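Local coordinates for protein putative polyketide synthase (PDB 6HP2) that carries out O-methylation, probably with S-adenosylmethionine as donor, as one domain of a trans-AT polyketide synthase probably involved in making the antibiotic bacillaene, at residues L198-P208 with S217-I225. Numbering follows the deposited sequence.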
ATOM      1  N   LEU A 198       2.803   0.454  -5.586  1.00 20.48           N
ATOM      2  CA  LEU A 198       2.143  -0.524  -4.758  1.00 20.50           C
ATOM      3  C   LEU A 198       2.896  -0.785  -3.471  1.00 20.03           C
ATOM      4  O   LEU A 198       4.125  -0.718  -3.413  1.00 21.53           O
ATOM      5  CB  LEU A 198       2.026  -1.843  -5.485  1.00 21.00           C
ATOM      6  CG  LEU A 198       1.452  -1.856  -6.846  1.00 20.33           C
ATOM      7  CD1 LEU A 198       1.581  -3.325  -7.377  1.00 27.35           C
ATOM      8  CD2 LEU A 198       0.036  -1.453  -6.872  1.00 26.58           C
ATOM      9  N   ILE A 199       2.121  -1.121  -2.440  1.00 18.97           N
ATOM     10  CA  ILE A 199       2.613  -1.773  -1.245  1.00 22.14           C
ATOM     11  C   ILE A 199       1.837  -3.069  -1.195  1.00 24.43           C
ATOM     12  O   ILE A 199       0.611  -3.042  -1.064  1.00 22.83           O
ATOM     13  CB  ILE A 199       2.423  -0.950   0.037  1.00 23.20           C
ATOM     14  CG1 ILE A 199       3.195   0.380  -0.042  1.00 24.32           C
ATOM     15  CG2 ILE A 199       2.884  -1.754   1.262  1.00 29.15           C
ATOM     16  CD1 ILE A 199       3.271   1.133   1.229  1.00 25.05           C
ATOM     17  N   ASP A 200       2.550  -4.208  -1.225  1.00 24.28           N
ATOM     18  CA  ASP A 200       1.871  -5.479  -1.437  1.00 25.42           C
ATOM     19  C   ASP A 200       2.764  -6.629  -0.994  1.00 25.03           C
ATOM     20  O   ASP A 200       3.956  -6.464  -0.671  1.00 23.76           O
ATOM     21  CB  ASP A 200       1.457  -5.640  -2.891  1.00 30.01           C
ATOM     22  CG  ASP A 200       0.048  -6.141  -3.050  1.00 42.11           C
ATOM     23  OD1 ASP A 200      -0.346  -7.038  -2.301  1.00 35.60           O
ATOM     24  OD2 ASP A 200      -0.649  -5.646  -3.986  1.00 46.61           O
ATOM     25  N   TYR A 201       2.150  -7.796  -0.949  1.00 24.20           N
ATOM     26  CA  TYR A 201       2.847  -9.026  -0.572  1.00 26.68           C
ATOM     27  C   TYR A 201       3.335  -9.879  -1.741  1.00 27.62           C
ATOM     28  O   TYR A 201       2.694  -9.988  -2.797  1.00 23.58           O
ATOM     29  CB  TYR A 201       1.939  -9.868   0.308  1.00 28.07           C
ATOM     30  CG  TYR A 201       1.765  -9.371   1.691  1.00 26.79           C
ATOM     31  CD1 TYR A 201       2.819  -9.437   2.603  1.00 27.31           C
ATOM     32  CD2 TYR A 201       0.523  -8.867   2.154  1.00 30.73           C
ATOM     33  CE1 TYR A 201       2.647  -9.029   3.896  1.00 29.08           C
ATOM     34  CE2 TYR A 201       0.380  -8.471   3.480  1.00 33.37           C
ATOM     35  CZ  TYR A 201       1.439  -8.516   4.325  1.00 30.57           C
ATOM     36  OH  TYR A 201       1.328  -8.111   5.669  1.00 33.60           O
ATOM     37  N   ILE A 202       4.486 -10.489  -1.530  1.00 27.27           N
ATOM     38  CA  ILE A 202       5.026 -11.521  -2.415  1.00 22.54           C
ATOM     39  C   ILE A 202       5.116 -12.834  -1.621  1.00 22.24           C
ATOM     40  O   ILE A 202       5.646 -12.855  -0.493  1.00 28.31           O
ATOM     41  CB  ILE A 202       6.412 -11.133  -2.938  1.00 21.35           C
ATOM     42  CG1 ILE A 202       6.355  -9.809  -3.692  1.00 27.77           C
ATOM     43  CG2 ILE A 202       7.033 -12.257  -3.782  1.00 28.11           C
ATOM     44  CD1 ILE A 202       7.776  -9.287  -4.027  1.00 32.91           C
ATOM     45  N   ALA A 203       4.668 -13.933  -2.222  1.00 22.42           N
ATOM     46  CA  ALA A 203       4.759 -15.224  -1.560  1.00 22.24           C
ATOM     47  C   ALA A 203       6.094 -15.850  -1.967  1.00 26.65           C
ATOM     48  O   ALA A 203       6.418 -15.908  -3.158  1.00 27.85           O
ATOM     49  CB  ALA A 203       3.577 -16.108  -1.935  1.00 31.79           C
ATOM     50  N   ASN A 204       6.871 -16.310  -0.988  1.00 28.54           N
ATOM     51  CA  ASN A 204       8.185 -16.921  -1.230  1.00 28.91           C
ATOM     52  C   ASN A 204       8.126 -18.427  -1.357  1.00 31.31           C
ATOM     53  O   ASN A 204       9.122 -19.114  -1.135  1.00 38.14           O
ATOM     54  CB  ASN A 204       9.134 -16.500  -0.122  1.00 27.44           C
ATOM     55  CG  ASN A 204       9.337 -15.020  -0.126  1.00 24.59           C
ATOM     56  OD1 ASN A 204       9.564 -14.442  -1.223  1.00 29.08           O
ATOM     57  ND2 ASN A 204       9.135 -14.358   1.010  1.00 24.97           N
ATOM     58  N   THR A 205       6.996 -18.935  -1.787  1.00 32.97           N
ATOM     59  CA  THR A 205       6.697 -20.341  -1.886  1.00 37.89           C
ATOM     60  C   THR A 205       6.542 -20.728  -3.349  1.00 30.90           C
ATOM     61  O   THR A 205       6.439 -19.902  -4.256  1.00 32.15           O
ATOM     62  CB  THR A 205       5.413 -20.627  -1.098  1.00 36.95           C
ATOM     63  OG1 THR A 205       4.458 -19.605  -1.422  1.00 36.92           O
ATOM     64  CG2 THR A 205       5.679 -20.585   0.363  1.00 40.09           C
ATOM     65  N   ARG A 206       6.524 -22.026  -3.590  1.00 29.64           N
ATOM     66  CA  ARG A 206       6.376 -22.504  -4.954  1.00 37.29           C
ATOM     67  C   ARG A 206       4.999 -22.185  -5.516  1.00 34.54           C
ATOM     68  O   ARG A 206       4.879 -21.917  -6.713  1.00 40.15           O
ATOM     69  CB  ARG A 206       6.626 -24.006  -5.004  1.00 40.92           C
ATOM     70  CG  ARG A 206       8.090 -24.369  -4.867  1.00 63.38           C
ATOM     71  CD  ARG A 206       8.286 -25.849  -5.127  1.00 91.14           C
ATOM     72  NE  ARG A 206       9.675 -26.261  -5.001  1.00108.81           N
ATOM     73  CZ  ARG A 206      10.078 -27.524  -5.085  1.00116.19           C
ATOM     74  NH1 ARG A 206       9.186 -28.487  -5.288  1.00 91.71           N
ATOM     75  NH2 ARG A 206      11.366 -27.823  -4.963  1.00135.74           N
ATOM     76  N   GLY A 207       3.953 -22.232  -4.677  1.00 37.67           N
ATOM     77  CA  GLY A 207       2.619 -21.861  -5.078  1.00 31.87           C
ATOM     78  C   GLY A 207       2.098 -20.637  -4.328  1.00 38.12           C
ATOM     79  O   GLY A 207       2.617 -20.246  -3.265  1.00 36.19           O
ATOM     80  N   PRO A 208       1.043 -20.016  -4.855  1.00 40.24           N
ATOM     81  CA  PRO A 208       0.500 -18.802  -4.213  1.00 34.79           C
ATOM     82  C   PRO A 208      -0.116 -19.120  -2.860  1.00 33.31           C
ATOM     83  O   PRO A 208      -0.494 -20.254  -2.568  1.00 34.02           O
ATOM     84  CB  PRO A 208      -0.544 -18.300  -5.225  1.00 43.31           C
ATOM     85  CG  PRO A 208      -0.974 -19.543  -5.940  1.00 42.67           C
ATOM     86  CD  PRO A 208       0.238 -20.451  -6.013  1.00 45.31           C
ATOM     87  N   SER A 217      -5.199 -13.421  -1.422  1.00 26.73           N
ATOM     88  CA  SER A 217      -4.488 -14.182  -2.427  1.00 35.26           C
ATOM     89  C   SER A 217      -3.175 -13.455  -2.700  1.00 24.43           C
ATOM     90  O   SER A 217      -3.168 -12.276  -3.126  1.00 25.53           O
ATOM     91  CB  SER A 217      -5.324 -14.304  -3.734  1.00 38.74           C
ATOM     92  OG  SER A 217      -5.886 -13.076  -4.097  1.00 63.86           O
ATOM     93  N   ILE A 218      -2.060 -14.181  -2.506  1.00 27.62           N
ATOM     94  CA  ILE A 218      -0.749 -13.551  -2.631  1.00 24.19           C
ATOM     95  C   ILE A 218       0.035 -14.279  -3.704  1.00 22.13           C
ATOM     96  O   ILE A 218       0.350 -15.437  -3.514  1.00 24.87           O
ATOM     97  CB  ILE A 218      -0.001 -13.542  -1.296  1.00 22.64           C
ATOM     98  CG1 ILE A 218      -0.798 -12.748  -0.264  1.00 31.41           C
ATOM     99  CG2 ILE A 218       1.407 -13.034  -1.440  1.00 23.43           C
ATOM    100  CD1 ILE A 218      -0.261 -12.903   1.169  1.00 28.45           C
ATOM    101  N   PRO A 219       0.377 -13.631  -4.812  1.00 22.88           N
ATOM    102  CA  PRO A 219       1.112 -14.312  -5.887  1.00 26.75           C
ATOM    103  C   PRO A 219       2.541 -14.582  -5.491  1.00 24.68           C
ATOM    104  O   PRO A 219       3.128 -13.856  -4.693  1.00 25.17           O
ATOM    105  CB  PRO A 219       1.062 -13.298  -7.060  1.00 28.31           C
ATOM    106  CG  PRO A 219      -0.079 -12.343  -6.686  1.00 30.33           C
ATOM    107  CD  PRO A 219      -0.038 -12.254  -5.208  1.00 24.88           C
ATOM    108  N   THR A 220       3.093 -15.659  -6.065  1.00 28.88           N
ATOM    109  CA  THR A 220       4.492 -15.958  -5.906  1.00 26.66           C
ATOM    110  C   THR A 220       5.365 -14.959  -6.661  1.00 31.42           C
ATOM    111  O   THR A 220       4.904 -14.175  -7.489  1.00 29.68           O
ATOM    112  CB  THR A 220       4.789 -17.357  -6.458  1.00 28.85           C
ATOM    113  OG1 THR A 220       4.555 -17.336  -7.875  1.00 27.84           O
ATOM    114  CG2 THR A 220       3.884 -18.422  -5.814  1.00 27.99           C
ATOM    115  N   VAL A 221       6.676 -15.083  -6.447  1.00 28.85           N
ATOM    116  CA  VAL A 221       7.648 -14.308  -7.235  1.00 26.06           C
ATOM    117  C   VAL A 221       7.380 -14.484  -8.726  1.00 28.56           C
ATOM    118  O   VAL A 221       7.250 -13.524  -9.471  1.00 25.47           O
ATOM    119  CB  VAL A 221       9.078 -14.751  -6.884  1.00 31.57           C
ATOM    120  CG1 VAL A 221      10.092 -14.160  -7.861  1.00 35.57           C
ATOM    121  CG2 VAL A 221       9.393 -14.374  -5.426  1.00 46.26           C
ATOM    122  N   GLN A 222       7.329 -15.733  -9.186  1.00 28.70           N
ATOM    123  CA  GLN A 222       7.178 -15.987 -10.595  1.00 31.40           C
ATOM    124  C   GLN A 222       5.856 -15.451 -11.119  1.00 29.85           C
ATOM    125  O   GLN A 222       5.791 -14.946 -12.246  1.00 28.00           O
ATOM    126  CB  GLN A 222       7.320 -17.503 -10.867  1.00 33.41           C
ATOM    127  CG  GLN A 222       7.328 -17.823 -12.346  1.00 49.06           C
ATOM    128  CD  GLN A 222       8.533 -17.194 -13.100  1.00 62.75           C
ATOM    129  OE1 GLN A 222       9.632 -17.043 -12.555  1.00 67.31           O
ATOM    130  NE2 GLN A 222       8.305 -16.815 -14.358  1.00 52.56           N
ATOM    131  N   GLU A 223       4.788 -15.565 -10.334  1.00 29.09           N
ATOM    132  CA  GLU A 223       3.497 -15.064 -10.781  1.00 25.46           C
ATOM    133  C   GLU A 223       3.512 -13.535 -10.889  1.00 27.16           C
ATOM    134  O   GLU A 223       2.879 -12.973 -11.780  1.00 25.37           O
ATOM    135  CB  GLU A 223       2.360 -15.554  -9.836  1.00 24.57           C
ATOM    136  CG  GLU A 223       2.068 -17.012  -9.943  1.00 37.54           C
ATOM    137  CD  GLU A 223       1.046 -17.505  -8.904  1.00 50.31           C
ATOM    138  OE1 GLU A 223       0.990 -16.941  -7.793  1.00 38.19           O
ATOM    139  OE2 GLU A 223       0.309 -18.449  -9.218  1.00 69.63           O
ATOM    140  N   TRP A 224       4.223 -12.844  -9.992  1.00 23.59           N
ATOM    141  CA  TRP A 224       4.311 -11.392 -10.074  1.00 22.92           C
ATOM    142  C   TRP A 224       5.079 -10.948 -11.304  1.00 24.81           C
ATOM    143  O   TRP A 224       4.671 -10.018 -12.011  1.00 25.26           O
ATOM    144  CB  TRP A 224       5.003 -10.849  -8.813  1.00 23.48           C
ATOM    145  CG  TRP A 224       4.090 -10.500  -7.704  1.00 22.64           C
ATOM    146  CD1 TRP A 224       4.001 -11.095  -6.495  1.00 23.90           C
ATOM    147  CD2 TRP A 224       3.237  -9.350  -7.644  1.00 22.77           C
ATOM    148  NE1 TRP A 224       3.111 -10.416  -5.693  1.00 34.47           N
ATOM    149  CE2 TRP A 224       2.620  -9.346  -6.381  1.00 24.52           C
ATOM    150  CE3 TRP A 224       2.919  -8.339  -8.559  1.00 27.85           C
ATOM    151  CZ2 TRP A 224       1.670  -8.388  -5.993  1.00 26.89           C
ATOM    152  CZ3 TRP A 224       1.970  -7.362  -8.160  1.00 30.75           C
ATOM    153  CH2 TRP A 224       1.384  -7.400  -6.889  1.00 32.52           C
ATOM    154  N   ILE A 225       6.169 -11.648 -11.605  1.00 29.60           N
ATOM    155  CA  ILE A 225       6.949 -11.373 -12.799  1.00 27.94           C
ATOM    156  C   ILE A 225       6.067 -11.418 -14.037  1.00 34.22           C
ATOM    157  O   ILE A 225       6.087 -10.511 -14.890  1.00 30.20           O
ATOM    158  CB  ILE A 225       8.100 -12.387 -12.896  1.00 22.52           C
ATOM    159  CG1 ILE A 225       9.126 -12.108 -11.797  1.00 31.71           C
ATOM    160  CG2 ILE A 225       8.708 -12.414 -14.361  1.00 31.99           C
ATOM    161  CD1 ILE A 225      10.207 -13.238 -11.695  1.00 36.29           C
TER
HETATM  162  O   HOH W   1       8.104 -17.626  -5.045  1.00 34.22           O
HETATM  163  O   HOH W   2       4.503 -19.766  -9.169  1.00 46.00           O
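Trp224 against Tyr201, and Thr220 against Ala203, join the start of helix 221-230 to strand 194-203, a central strand of the Rossmann-like methyltransferase sheet, and to the loop beyond it. The backbones meet in a single beta bridge, Ala203 with Thr220: Ala203 N donates to Pro219 O at 2.9 Å, and Val221 N returns a weak bond to Ala203 O. Val221 N also donates to a water that in turn donates to Ala203 O and Thr205 O, bridging loop and helix start. Further back along the strand, the indole NE1 of Trp224 donates to Tyr201 O at 3.0 Å, bent to 145° at the hydrogen. The far edge of the ring, at CH2 and CZ2, faces Asp200 OD2, which lies in the ring plane with its carboxylate turned 68° from it; Pro219 CG, from the same segment as Trp224, lies over one indole face, offset toward the rim. Among apolar contacts, Ile218 CG2 lies 3.7 Å from Tyr201 CB and also touches Ala203 CB, while Ile202 CG2 meets Val221 CG2 at 3.6 Å. The helix opens with a capping box: Glu223 N donates to Thr220 OG1, and Thr220 N to Glu223 OE1. Thr220 chi1 of 65° sets OG1 for this cap and a second water, and turns CG2 into the 205-208 loop, 3.3 Å from Thr205 O. At that loop's end the Pro208 and Glu223 side chains cross at about a right angle in van der Waals contact, Glu223 OE1 3.3 Å from Pro208 CB.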